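Local coordinates for protein Tae4 (Agrobacterium tumefaciens, PDB 6IJF) that probably hydrolyses peptide bonds in the cell-wall peptidoglycan of rival bacteria, as an amidase effector delivered by the type VI secretion system, at residues I33-F38 with I80-R85; S59-V64 with T94-E99; R86-M91 with W157-Q162; D134-G139 with T143-A148. All coordinates share one frame; numbering follows the deposited sequence.

Helix 84-92 links the first three contacts: interaction 1 packs on the residues leading into it, interaction 3 packs its middle on the sheet, and interaction 2 involves the loop that follows it. Interactions 2 and 3 have centres about 9 Å apart, with Leu97 N 2.8 Å from Met91 O and Gly98 O 2.9 Å from Trp159 NE1. Glu81 OE2 of interaction 1 makes a salt bridge with Arg86 NH1 of interaction 3 (3.1 Å). Interaction 4, nested in the loop closed by interaction 3, meets it where Phe158 CE1 lies 3.6 Å from Val136 CG1. It holds Asp134 of a probable Cys-His-Asp triad; interaction 1, across the chain's centre, is about 22 Å away between centres.

Interaction 1: I33-F38 with I80-R85; sequences IGWESF and IEVNMR
The indole of Trp35 pushes its six-membered ring against Ile80 and Val82, with CH2 as the leading atom. Val82 CG2 sits at the ring edge, near the plane, 3.6 Å from Trp35 CH2, and also reaches CZ3. Ile80 comes in obliquely: its CG2 is 3.8 Å from Trp35 CH2, while its CB lies 4.1 Å from Trp35 CZ2. Both branched side chains run past the indole in the opposite direction, and the contact is apolar. In Trp35 the CG lies beside the backbone N and anti to the carbonyl carbon (chi1 -67°), which sends the ring from the 33-38 turn toward the 80-82 segment. Neighbours in its own segment cover both faces: Ile33 CD1 stands 3.5 Å above the centre of one face, and Phe38 CE2 is nearer the rim on the opposite face. The segment begins where a Schellman motif closes helix 26-33, with Gly34 at positive phi. The contact joins the end of that helix to the stretch leading into helix 84-92, whose N-cap is Asn83. At the indole's polar edge Arg69 O accepts from Trp35 NE1, and Ile50 of helix 48-58 also packs on Trp35. Glu81 CB points away from the indole; Glu81 OE2 accepts from Asn83 N at 3.0 Å through its anti lone pair and also makes a salt bridge with Arg86.

Interaction 2: S59-V64 with T94-E99; sequences SGINIV and TSYLGE. With SO4 (sulfate ion), chain F.
The phenol oxygen of Tyr96 is held by two backbone groups of the facing segment: it donates to Asn62 O at 2.6 Å and accepts from Val64 N at 2.9 Å. This is a loop-to-loop contact, in which residues 61-64, just after the Schellman motif that ends helix 48-58 at Gly60, meet the loop following helix 84-92. Donor and acceptor alternate on one extended piece of chain, so a single hydroxyl serves a carbonyl and an N-H two residues apart. The bond to Asn62 O leaves the donor tilted 16° from the carbonyl plane, and the N-H of Val64 points at the oxygen with an angle of 157°. A chi1 of -79° sets CG of Tyr96 beside its backbone N, and the ring carries the hydroxyl across.

Asn62 O lies in the plane at the ring edge, while isoleucines make the apolar part. Ile61 CG2 approaches CE1 of Tyr96 obliquely at 4.0 Å, Ile63 CD1 comes to 4.4 Å from the same CE1, and Val64 CG2 stands 3.5 Å from Tyr96 OH. Leu90 of helix 84-92 and Met2 also pack on Tyr96. Asn62 CB points away from the Tyr96 loop, and its OD1 accepts from Ile63 N and from Gly79 N. One residue before Tyr96, a sulfate ion, probably from the crystallisation liquor, is bound with help from Arg93 NH1; Ser95 N donates to its O2 at 3.1 Å, and Ser95 OG pairs with its O3 at 3.0 Å.

Interaction 3: R86-M91 with W157-Q162; sequences RLATLM and WFWPLQ
Two indoles of the strand, Trp157 and Trp159, receive helix 86-91, and they are used differently. Over one face of Trp159 lies Met91 CB, offset toward the rim, in a CH-pi contact 4.1 Å from the centroid of the six-membered ring and 26° off its normal. The nearest single atom to Met91 CB is Trp159 CZ2, at 3.7 Å. Ala88 meets the same ring obliquely, its carbonyl O lying 3.7 Å from Trp159 CZ2. Trp157 is touched by the methyl alone: Ala88 CB is 4.1 Å from Trp157 CZ3, again obliquely. Met91 starts toward the strand, but its chain bends at chi2 (-60°) and chi3, so its end leads away; the side chain also touches Phe56 of helix 48-58.

Ala88 and Met91 are one helical turn apart, and Trp157 and Trp159 are alternate residues on one side of the strand, so two rows of side chains oppose each other. The axes of helix 86-91 and strand 157-160 approach to 11.1 Å at an angle of 43°. Here helix 84-92 packs on the antiparallel sheet of a domain assigned to the papain-like peptidase clan. No hydrogen bond crosses between the segments; the polar edge of Trp159 is satisfied instead by Gly98 O, accepting from NE1. The contact therefore rests on dispersion and CH-pi attraction, while that bond would be expected to restrict rotation of the indole.

Interaction 4: D134-G139 with T143-A148; sequences DLVRGG and TQCASA
Asp134 and the turn at Ala146-Ala148 meet at one end of a beta hairpin in which strand 144-145, outermost in this chain's five-stranded antiparallel sheet, pairs with strand 131-137. The carboxylate is gripped by backbone N-H groups: Asp134 OD2 accepts from Ser147 N at 2.9 Å on its syn side and from Ala148 N at 2.8 Å, while Asp134 OD1 takes Leu135 N through the anti lone pair. A weak bond also links Ser147 N to OD1. With CG anti to the backbone N (chi1 -151°), Asp134 reaches across to this turn, and its OD2 also accepts from His132 NE2. That is consistent with a Cys48-His132-Asp134 catalytic triad, in which Asp134 would orient the histidine; papain itself has an asparagine in the third place.

Along the hairpin, Arg137 and Gln144 form a hydrogen-bonded antiparallel pair, Arg137 N giving to Gln144 O at 2.9 Å and Gln144 N to Arg137 O at 3.0 Å. Leu135 O accepts from Ala146 N. Ser147 OG bonds to Tyr13 and Ser16, Gln144 NE2 to the backbone of another protein chain. At the non-hydrogen-bonded Val136-Cys145 pair, SG of Cys145, disulfide-bonded to Cys149, lies 3.9 Å from Val136 CG2.

Interaction 1: I33-F38 with I80-R85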
loop_
_atom_site.group_PDB
_atom_site.type_symbol
_atom_site.label_atom_id
_atom_site.label_comp_id
_atom_site.label_asym_id
_atom_site.label_seq_id
_atom_site.Cartn_x
_atom_site.Cartn_y
_atom_site.Cartn_z
ATOM N N ILE C 33 -28.635 13.933 6.391
ATOM C CA ILE C 33 -29.107 15.136 5.646
ATOM C C ILE C 33 -30.420 14.841 4.913
ATOM O O ILE C 33 -30.947 15.770 4.273
ATOM C CB ILE C 33 -28.032 15.675 4.696
ATOM C CG1 ILE C 33 -27.656 14.685 3.593
ATOM C CG2 ILE C 33 -26.821 16.136 5.493
ATOM C CD1 ILE C 33 -26.752 15.283 2.535
ATOM N N GLY C 34 -30.943 13.623 5.023
ATOM C CA GLY C 34 -32.287 13.300 4.507
ATOM C C GLY C 34 -32.247 12.908 3.044
ATOM O O GLY C 34 -33.263 13.078 2.365
ATOM N N TRP C 35 -31.133 12.351 2.572
ATOM C CA TRP C 35 -30.971 11.938 1.153
ATOM C C TRP C 35 -30.954 10.420 1.043
ATOM O O TRP C 35 -30.248 9.911 0.146
ATOM C CB TRP C 35 -29.680 12.508 0.576
ATOM C CG TRP C 35 -29.641 13.984 0.428
ATOM C CD1 TRP C 35 -30.438 14.928 1.008
ATOM C CD2 TRP C 35 -28.683 14.693 -0.363
ATOM N NE1 TRP C 35 -30.037 16.182 0.622
ATOM C CE2 TRP C 35 -28.961 16.065 -0.215
ATOM C CE3 TRP C 35 -27.621 14.296 -1.178
ATOM C CZ2 TRP C 35 -28.210 17.040 -0.867
ATOM C CZ3 TRP C 35 -26.885 15.263 -1.826
ATOM C CH2 TRP C 35 -27.176 16.615 -1.667
ATOM N N GLU C 36 -31.667 9.717 1.921
ATOM C CA GLU C 36 -31.676 8.226 1.938
ATOM C C GLU C 36 -31.975 7.683 0.538
ATOM O O GLU C 36 -31.402 6.658 0.149
ATOM C CB GLU C 36 -32.731 7.665 2.905
ATOM C CG GLU C 36 -32.436 7.936 4.363
ATOM C CD GLU C 36 -33.036 9.221 4.910
ATOM O OE1 GLU C 36 -33.048 10.230 4.185
ATOM O OE2 GLU C 36 -33.471 9.202 6.080
ATOM N N SER C 37 -32.849 8.350 -0.208
ATOM C CA SER C 37 -33.333 7.876 -1.529
ATOM C C SER C 37 -32.229 7.945 -2.584
ATOM O O SER C 37 -32.416 7.316 -3.622
ATOM C CB SER C 37 -34.558 8.658 -1.951
ATOM O OG SER C 37 -34.201 9.975 -2.351
ATOM N N PHE C 38 -31.119 8.670 -2.349
ATOM C CA PHE C 38 -29.965 8.719 -3.289
ATOM C C PHE C 38 -28.904 7.652 -2.961
ATOM O O PHE C 38 -27.888 7.596 -3.704
ATOM C CB PHE C 38 -29.323 10.107 -3.291
ATOM C CG PHE C 38 -30.206 11.232 -3.758
ATOM C CD1 PHE C 38 -31.365 10.997 -4.488
ATOM C CD2 PHE C 38 -29.853 12.549 -3.506
ATOM C CE1 PHE C 38 -32.171 12.045 -4.905
ATOM C CE2 PHE C 38 -30.655 13.606 -3.921
ATOM C CZ PHE C 38 -31.810 13.346 -4.626
ATOM N N ILE C 80 -26.137 22.587 -0.310
ATOM C CA ILE C 80 -25.064 21.579 -0.567
ATOM C C ILE C 80 -24.728 21.676 -2.059
ATOM O O ILE C 80 -25.649 21.492 -2.879
ATOM C CB ILE C 80 -25.514 20.131 -0.245
ATOM C CG1 ILE C 80 -25.820 19.861 1.229
ATOM C CG2 ILE C 80 -24.516 19.119 -0.790
ATOM C CD1 ILE C 80 -24.784 20.330 2.193
ATOM N N GLU C 81 -23.461 21.862 -2.412
ATOM C CA GLU C 81 -23.013 21.692 -3.823
ATOM C C GLU C 81 -22.493 20.272 -3.991
ATOM O O GLU C 81 -21.559 19.878 -3.244
ATOM C CB GLU C 81 -21.955 22.740 -4.172
ATOM C CG GLU C 81 -21.469 22.674 -5.611
ATOM C CD GLU C 81 -22.610 22.584 -6.629
ATOM O OE1 GLU C 81 -23.338 23.571 -6.796
ATOM O OE2 GLU C 81 -22.792 21.494 -7.235
ATOM N N VAL C 82 -23.062 19.511 -4.914
ATOM C CA VAL C 82 -22.703 18.068 -5.086
ATOM C C VAL C 82 -21.539 17.927 -6.068
ATOM O O VAL C 82 -20.901 16.867 -6.056
ATOM C CB VAL C 82 -23.920 17.237 -5.521
ATOM C CG1 VAL C 82 -23.558 15.852 -6.030
ATOM C CG2 VAL C 82 -24.937 17.157 -4.394
ATOM N N ASN C 83 -21.279 18.933 -6.893
ATOM C CA ASN C 83 -20.336 18.843 -8.048
ATOM C C ASN C 83 -19.025 19.460 -7.582
ATOM O O ASN C 83 -19.018 20.660 -7.164
ATOM C CB ASN C 83 -20.829 19.580 -9.301
ATOM C CG ASN C 83 -19.884 19.455 -10.483
ATOM O OD1 ASN C 83 -19.958 18.531 -11.292
ATOM N ND2 ASN C 83 -19.037 20.436 -10.618
ATOM N N MET C 84 -17.947 18.670 -7.641
ATOM C CA MET C 84 -16.641 19.122 -7.107
ATOM C C MET C 84 -16.160 20.354 -7.888
ATOM O O MET C 84 -15.731 21.325 -7.249
ATOM C CB MET C 84 -15.604 18.007 -7.166
ATOM C CG MET C 84 -14.228 18.479 -6.784
ATOM S SD MET C 84 -13.316 19.016 -8.273
ATOM C CE MET C 84 -11.885 19.732 -7.458
ATOM N N ARG C 85 -16.284 20.347 -9.210
ATOM C CA ARG C 85 -15.824 21.496 -10.063
ATOM C C ARG C 85 -16.570 22.782 -9.654
ATOM O O ARG C 85 -15.918 23.847 -9.441
ATOM C CB ARG C 85 -15.993 21.139 -11.550
ATOM C CG ARG C 85 -15.364 22.155 -12.507
ATOM C CD ARG C 85 -15.722 21.925 -13.975
ATOM N NE ARG C 85 -15.944 20.525 -14.358
ATOM C CZ ARG C 85 -14.990 19.629 -14.635
ATOM N NH1 ARG C 85 -13.706 19.955 -14.541
ATOM N NH2 ARG C 85 -15.326 18.394 -14.984
#

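Interaction 2: S59-V64 with T94-E99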
loop_
_atom_site.group_PDB
_atom_site.type_symbol
_atom_site.label_atom_id
_atom_site.label_comp_id
_atom_site.label_asym_id
_atom_site.label_seq_id
_atom_site.Cartn_x
_atom_site.Cartn_y
_atom_site.Cartn_z
ATOM N N SER C 59 -20.321 25.085 10.157
ATOM C CA SER C 59 -19.431 26.134 10.714
ATOM C C SER C 59 -20.091 27.510 10.514
ATOM O O SER C 59 -19.431 28.495 10.777
ATOM C CB SER C 59 -18.037 26.073 10.122
ATOM O OG SER C 59 -17.486 24.770 10.252
ATOM N N GLY C 60 -21.335 27.557 10.033
ATOM C CA GLY C 60 -22.121 28.805 9.916
ATOM C C GLY C 60 -21.877 29.519 8.597
ATOM O O GLY C 60 -22.176 30.709 8.508
ATOM N N ILE C 61 -21.369 28.817 7.584
ATOM C CA ILE C 61 -21.094 29.404 6.243
ATOM C C ILE C 61 -21.970 28.662 5.236
ATOM O O ILE C 61 -21.681 27.487 4.933
ATOM C CB ILE C 61 -19.593 29.325 5.905
ATOM C CG1 ILE C 61 -18.718 29.886 7.026
ATOM C CG2 ILE C 61 -19.301 29.994 4.566
ATOM C CD1 ILE C 61 -17.239 29.818 6.757
ATOM N N ASN C 62 -22.983 29.329 4.697
ATOM C CA ASN C 62 -23.908 28.668 3.751
ATOM C C ASN C 62 -23.253 28.666 2.369
ATOM O O ASN C 62 -22.466 29.587 2.065
ATOM C CB ASN C 62 -25.307 29.312 3.757
ATOM C CG ASN C 62 -26.355 28.431 3.098
ATOM O OD1 ASN C 62 -26.112 27.243 2.804
ATOM N ND2 ASN C 62 -27.532 28.998 2.862
ATOM N N ILE C 63 -23.583 27.655 1.577
ATOM C CA ILE C 63 -23.070 27.426 0.203
ATOM C C ILE C 63 -24.141 27.965 -0.744
ATOM O O ILE C 63 -25.134 27.246 -0.923
ATOM C CB ILE C 63 -22.802 25.915 -0.010
ATOM C CG1 ILE C 63 -21.759 25.366 0.971
ATOM C CG2 ILE C 63 -22.421 25.621 -1.452
ATOM C CD1 ILE C 63 -20.450 26.135 1.012
ATOM N N VAL C 64 -23.899 29.150 -1.348
ATOM C CA VAL C 64 -24.854 29.877 -2.239
ATOM C C VAL C 64 -24.109 30.410 -3.467
ATOM O O VAL C 64 -23.113 31.144 -3.345
ATOM C CB VAL C 64 -25.578 30.992 -1.459
ATOM C CG1 VAL C 64 -26.211 30.426 -0.205
ATOM C CG2 VAL C 64 -24.668 32.162 -1.096
ATOM N N THR C 94 -14.114 35.758 -4.192
ATOM C CA THR C 94 -13.539 36.670 -3.173
ATOM C C THR C 94 -14.437 36.612 -1.919
ATOM O O THR C 94 -13.920 36.824 -0.801
ATOM C CB THR C 94 -13.337 38.084 -3.750
ATOM O OG1 THR C 94 -14.479 38.471 -4.520
ATOM C CG2 THR C 94 -12.134 38.175 -4.657
ATOM N N SER C 95 -15.740 36.345 -2.062
ATOM C CA SER C 95 -16.641 36.282 -0.879
ATOM C C SER C 95 -16.466 34.956 -0.136
ATOM O O SER C 95 -17.003 34.856 0.982
ATOM C CB SER C 95 -18.099 36.521 -1.222
ATOM O OG SER C 95 -18.522 35.601 -2.201
ATOM N N TYR C 96 -15.878 33.915 -0.741
ATOM C CA TYR C 96 -15.561 32.662 -0.012
ATOM C C TYR C 96 -14.075 32.689 0.363
ATOM O O TYR C 96 -13.727 33.451 1.283
ATOM C CB TYR C 96 -16.052 31.444 -0.802
ATOM C CG TYR C 96 -17.533 31.217 -0.660
ATOM C CD1 TYR C 96 -18.045 30.578 0.459
ATOM C CD2 TYR C 96 -18.421 31.672 -1.618
ATOM C CE1 TYR C 96 -19.409 30.371 0.603
ATOM C CE2 TYR C 96 -19.790 31.496 -1.473
ATOM C CZ TYR C 96 -20.284 30.829 -0.367
ATOM O OH TYR C 96 -21.620 30.619 -0.215
ATOM N N LEU C 97 -13.225 31.900 -0.309
ATOM C CA LEU C 97 -11.807 31.733 0.096
ATOM C C LEU C 97 -10.870 32.580 -0.772
ATOM O O LEU C 97 -9.701 32.763 -0.346
ATOM C CB LEU C 97 -11.463 30.249 0.010
ATOM C CG LEU C 97 -11.544 29.411 1.284
ATOM C CD1 LEU C 97 -12.727 29.784 2.143
ATOM C CD2 LEU C 97 -11.529 27.921 0.951
ATOM N N GLY C 98 -11.346 33.042 -1.927
ATOM C CA GLY C 98 -10.523 33.818 -2.873
ATOM C C GLY C 98 -9.584 32.931 -3.682
ATOM O O GLY C 98 -9.858 31.708 -3.782
ATOM N N GLU C 99 -8.544 33.522 -4.268
ATOM C CA GLU C 99 -7.612 32.839 -5.190
ATOM C C GLU C 99 -6.808 31.832 -4.378
ATOM O O GLU C 99 -6.213 32.183 -3.359
ATOM C CB GLU C 99 -6.667 33.824 -5.908
ATOM C CG GLU C 99 -7.351 34.593 -7.035
ATOM C CD GLU C 99 -8.157 33.762 -8.028
ATOM O OE1 GLU C 99 -7.618 32.756 -8.562
ATOM O OE2 GLU C 99 -9.331 34.125 -8.284
HETATM S S SO4 F . -18.181 37.240 -5.588
HETATM O O1 SO4 F . -18.610 38.579 -5.887
HETATM O O2 SO4 F . -17.037 37.290 -4.714
HETATM O O3 SO4 F . -19.260 36.522 -4.941
HETATM O O4 SO4 F . -17.790 36.580 -6.811
#

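Interaction 3: R86-M91 with W157-Q162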
loop_
_atom_site.group_PDB
_atom_site.type_symbol
_atom_site.label_atom_id
_atom_site.label_comp_id
_atom_site.label_asym_id
_atom_site.label_seq_id
_atom_site.Cartn_x
_atom_site.Cartn_y
_atom_site.Cartn_z
ATOM N N ARG C 86 -17.903 22.710 -9.538
ATOM C CA ARG C 86 -18.734 23.875 -9.137
ATOM C C ARG C 86 -18.371 24.319 -7.725
ATOM O O ARG C 86 -18.238 25.537 -7.530
ATOM C CB ARG C 86 -20.230 23.558 -9.279
ATOM C CG ARG C 86 -20.671 23.479 -10.732
ATOM C CD ARG C 86 -22.100 23.971 -10.918
ATOM N NE ARG C 86 -22.995 23.054 -10.257
ATOM C CZ ARG C 86 -23.263 21.818 -10.680
ATOM N NH1 ARG C 86 -24.110 21.063 -9.997
ATOM N NH2 ARG C 86 -22.708 21.351 -11.787
ATOM N N LEU C 87 -18.135 23.391 -6.777
ATOM C CA LEU C 87 -17.757 23.828 -5.409
ATOM C C LEU C 87 -16.395 24.532 -5.455
ATOM O O LEU C 87 -16.232 25.534 -4.753
ATOM C CB LEU C 87 -17.782 22.645 -4.427
ATOM C CG LEU C 87 -17.468 23.009 -2.965
ATOM C CD1 LEU C 87 -18.452 24.023 -2.407
ATOM C CD2 LEU C 87 -17.461 21.772 -2.088
ATOM N N ALA C 88 -15.421 24.008 -6.205
ATOM C CA ALA C 88 -14.050 24.600 -6.291
ATOM C C ALA C 88 -14.141 26.020 -6.880
ATOM O O ALA C 88 -13.511 26.927 -6.356
ATOM C CB ALA C 88 -13.169 23.710 -7.145
ATOM N N THR C 89 -14.961 26.194 -7.915
ATOM C CA THR C 89 -15.309 27.509 -8.526
ATOM C C THR C 89 -15.866 28.465 -7.460
ATOM O O THR C 89 -15.365 29.585 -7.322
ATOM C CB THR C 89 -16.281 27.283 -9.691
ATOM O OG1 THR C 89 -15.584 26.431 -10.608
ATOM C CG2 THR C 89 -16.723 28.581 -10.339
ATOM N N LEU C 90 -16.848 28.020 -6.681
ATOM C CA LEU C 90 -17.474 28.857 -5.637
ATOM C C LEU C 90 -16.439 29.267 -4.603
ATOM O O LEU C 90 -16.441 30.441 -4.168
ATOM C CB LEU C 90 -18.602 28.043 -4.993
ATOM C CG LEU C 90 -19.364 28.736 -3.875
ATOM C CD1 LEU C 90 -20.849 28.438 -4.044
ATOM C CD2 LEU C 90 -18.889 28.277 -2.503
ATOM N N MET C 91 -15.589 28.330 -4.181
ATOM C CA MET C 91 -14.601 28.592 -3.110
ATOM C C MET C 91 -13.634 29.678 -3.578
ATOM O O MET C 91 -13.100 30.396 -2.686
ATOM C CB MET C 91 -13.805 27.326 -2.756
ATOM C CG MET C 91 -14.574 26.339 -1.837
ATOM S SD MET C 91 -14.992 27.129 -0.281
ATOM C CE MET C 91 -16.601 26.403 0.062
ATOM N N TRP C 157 -5.058 22.824 -6.208
ATOM C CA TRP C 157 -5.315 24.163 -5.636
ATOM C C TRP C 157 -5.318 24.043 -4.123
ATOM O O TRP C 157 -6.026 23.169 -3.576
ATOM C CB TRP C 157 -6.629 24.750 -6.140
ATOM C CG TRP C 157 -6.677 25.025 -7.605
ATOM C CD1 TRP C 157 -5.628 25.123 -8.470
ATOM C CD2 TRP C 157 -7.859 25.331 -8.360
ATOM N NE1 TRP C 157 -6.082 25.438 -9.718
ATOM C CE2 TRP C 157 -7.446 25.571 -9.685
ATOM C CE3 TRP C 157 -9.218 25.419 -8.048
ATOM C CZ2 TRP C 157 -8.350 25.900 -10.697
ATOM C CZ3 TRP C 157 -10.113 25.727 -9.047
ATOM C CH2 TRP C 157 -9.683 25.963 -10.355
ATOM N N PHE C 158 -4.591 24.923 -3.464
ATOM C CA PHE C 158 -4.552 25.006 -1.985
ATOM C C PHE C 158 -5.028 26.384 -1.530
ATOM O O PHE C 158 -4.447 27.403 -1.943
ATOM C CB PHE C 158 -3.139 24.718 -1.494
ATOM C CG PHE C 158 -3.021 24.756 -0.004
ATOM C CD1 PHE C 158 -3.879 24.020 0.781
ATOM C CD2 PHE C 158 -2.073 25.567 0.615
ATOM C CE1 PHE C 158 -3.807 24.084 2.164
ATOM C CE2 PHE C 158 -1.997 25.625 1.999
ATOM C CZ PHE C 158 -2.857 24.874 2.770
ATOM N N TRP C 159 -6.025 26.403 -0.649
ATOM C CA TRP C 159 -6.470 27.613 0.106
ATOM C C TRP C 159 -6.027 27.495 1.560
ATOM O O TRP C 159 -6.642 26.767 2.339
ATOM C CB TRP C 159 -7.985 27.735 0.049
ATOM C CG TRP C 159 -8.609 27.937 -1.296
ATOM C CD1 TRP C 159 -8.890 29.135 -1.870
ATOM C CD2 TRP C 159 -9.183 26.941 -2.167
ATOM N NE1 TRP C 159 -9.565 28.959 -3.044
ATOM C CE2 TRP C 159 -9.802 27.630 -3.234
ATOM C CE3 TRP C 159 -9.259 25.548 -2.153
ATOM C CZ2 TRP C 159 -10.411 26.973 -4.293
ATOM C CZ3 TRP C 159 -9.893 24.907 -3.182
ATOM C CH2 TRP C 159 -10.463 25.605 -4.240
ATOM N N PRO C 160 -4.950 28.187 1.992
ATOM C CA PRO C 160 -4.522 28.125 3.391
ATOM C C PRO C 160 -5.519 28.833 4.329
ATOM O O PRO C 160 -6.057 29.822 3.922
ATOM C CB PRO C 160 -3.164 28.840 3.388
ATOM C CG PRO C 160 -3.226 29.749 2.197
ATOM C CD PRO C 160 -4.095 29.055 1.169
ATOM N N LEU C 161 -5.765 28.277 5.517
ATOM C CA LEU C 161 -6.659 28.840 6.567
ATOM C C LEU C 161 -5.942 28.896 7.923
ATOM O O LEU C 161 -6.316 29.715 8.795
ATOM C CB LEU C 161 -7.901 27.954 6.665
ATOM C CG LEU C 161 -8.820 27.982 5.458
ATOM C CD1 LEU C 161 -9.993 27.073 5.719
ATOM C CD2 LEU C 161 -9.285 29.400 5.117
ATOM N N GLN C 162 -4.999 27.987 8.141
ATOM C CA GLN C 162 -4.139 27.891 9.356
ATOM C C GLN C 162 -2.690 27.630 8.891
ATOM O O GLN C 162 -2.505 27.111 7.748
ATOM C CB GLN C 162 -4.633 26.747 10.263
ATOM C CG GLN C 162 -4.289 26.929 11.735
ATOM C CD GLN C 162 -5.257 26.163 12.601
ATOM O OE1 GLN C 162 -5.235 24.936 12.627
ATOM N NE2 GLN C 162 -6.140 26.880 13.287
#

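Interaction 4: D134-G139 with T143-A148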
loop_
_atom_site.group_PDB
_atom_site.type_symbol
_atom_site.label_atom_id
_atom_site.label_comp_id
_atom_site.label_asym_id
_atom_site.label_seq_id
_atom_site.Cartn_x
_atom_site.Cartn_y
_atom_site.Cartn_z
ATOM N N ASP C 134 -11.259 18.523 -0.554
ATOM C CA ASP C 134 -11.014 17.908 0.766
ATOM C C ASP C 134 -10.398 18.977 1.657
ATOM O O ASP C 134 -10.130 20.091 1.176
ATOM C CB ASP C 134 -10.096 16.676 0.633
ATOM C CG ASP C 134 -10.291 15.599 1.687
ATOM O OD1 ASP C 134 -10.704 15.930 2.807
ATOM O OD2 ASP C 134 -10.114 14.425 1.349
ATOM N N LEU C 135 -10.221 18.635 2.926
ATOM C CA LEU C 135 -9.452 19.430 3.907
ATOM C C LEU C 135 -8.110 18.758 4.105
ATOM O O LEU C 135 -8.029 17.525 4.123
ATOM C CB LEU C 135 -10.186 19.504 5.258
ATOM C CG LEU C 135 -11.621 20.044 5.207
ATOM C CD1 LEU C 135 -12.165 20.228 6.593
ATOM C CD2 LEU C 135 -11.730 21.329 4.403
ATOM N N VAL C 136 -7.074 19.550 4.263
ATOM C CA VAL C 136 -5.703 18.998 4.360
ATOM C C VAL C 136 -5.011 19.629 5.562
ATOM O O VAL C 136 -5.253 20.818 5.841
ATOM C CB VAL C 136 -4.936 19.202 3.043
ATOM C CG1 VAL C 136 -4.775 20.668 2.661
ATOM C CG2 VAL C 136 -3.575 18.489 3.085
ATOM N N ARG C 137 -4.226 18.824 6.262
ATOM C CA ARG C 137 -3.270 19.266 7.307
ATOM C C ARG C 137 -1.853 18.993 6.808
ATOM O O ARG C 137 -1.530 17.823 6.544
ATOM C CB ARG C 137 -3.519 18.521 8.626
ATOM C CG ARG C 137 -4.851 18.827 9.286
ATOM C CD ARG C 137 -4.903 18.064 10.623
ATOM N NE ARG C 137 -6.056 18.495 11.400
ATOM C CZ ARG C 137 -6.151 19.639 12.065
ATOM N NH1 ARG C 137 -5.130 20.475 12.126
ATOM N NH2 ARG C 137 -7.271 19.939 12.707
ATOM N N GLY C 138 -1.056 20.041 6.624
ATOM C CA GLY C 138 0.388 19.925 6.360
ATOM C C GLY C 138 1.115 19.499 7.631
ATOM O O GLY C 138 0.707 19.877 8.729
ATOM N N GLY C 139 2.059 18.580 7.517
ATOM C CA GLY C 139 2.890 18.126 8.645
ATOM C C GLY C 139 4.288 17.846 8.161
ATOM O O GLY C 139 4.529 18.003 6.942
ATOM N N THR C 143 1.530 15.335 3.901
ATOM C CA THR C 143 0.191 15.977 3.852
ATOM C C THR C 143 -0.835 14.896 4.197
ATOM O O THR C 143 -0.679 13.760 3.715
ATOM C CB THR C 143 -0.103 16.637 2.506
ATOM O OG1 THR C 143 0.097 15.653 1.497
ATOM C CG2 THR C 143 0.794 17.828 2.265
ATOM N N GLN C 144 -1.793 15.229 5.035
ATOM C CA GLN C 144 -2.887 14.312 5.370
ATOM C C GLN C 144 -4.199 15.011 5.007
ATOM O O GLN C 144 -4.543 16.039 5.597
ATOM C CB GLN C 144 -2.755 13.739 6.794
ATOM C CG GLN C 144 -2.615 12.205 6.714
ATOM C CD GLN C 144 -1.686 11.581 7.725
ATOM O OE1 GLN C 144 -0.785 12.240 8.233
ATOM N NE2 GLN C 144 -1.912 10.308 8.035
ATOM N N CYS C 145 -4.873 14.459 4.011
ATOM C CA CYS C 145 -6.250 14.851 3.658
ATOM C C CYS C 145 -7.197 14.108 4.594
ATOM O O CYS C 145 -6.942 12.938 4.949
ATOM C CB CYS C 145 -6.495 14.615 2.174
ATOM S SG CYS C 145 -5.385 15.587 1.113
ATOM N N ALA C 146 -8.307 14.742 4.901
ATOM C CA ALA C 146 -9.344 14.198 5.796
ATOM C C ALA C 146 -9.976 12.942 5.190
ATOM O O ALA C 146 -10.258 12.000 5.970
ATOM C CB ALA C 146 -10.358 15.274 6.103
ATOM N N SER C 147 -10.204 12.912 3.872
ATOM C CA SER C 147 -10.803 11.755 3.166
ATOM C C SER C 147 -9.810 11.050 2.234
ATOM O O SER C 147 -9.724 9.805 2.298
ATOM C CB SER C 147 -12.031 12.156 2.426
ATOM O OG SER C 147 -13.106 12.293 3.297
ATOM N N ALA C 148 -9.087 11.770 1.382
ATOM C CA ALA C 148 -8.152 11.153 0.417
ATOM C C ALA C 148 -7.333 12.235 -0.270
ATOM O O ALA C 148 -7.867 13.319 -0.477
ATOM C CB ALA C 148 -8.965 10.382 -0.607
#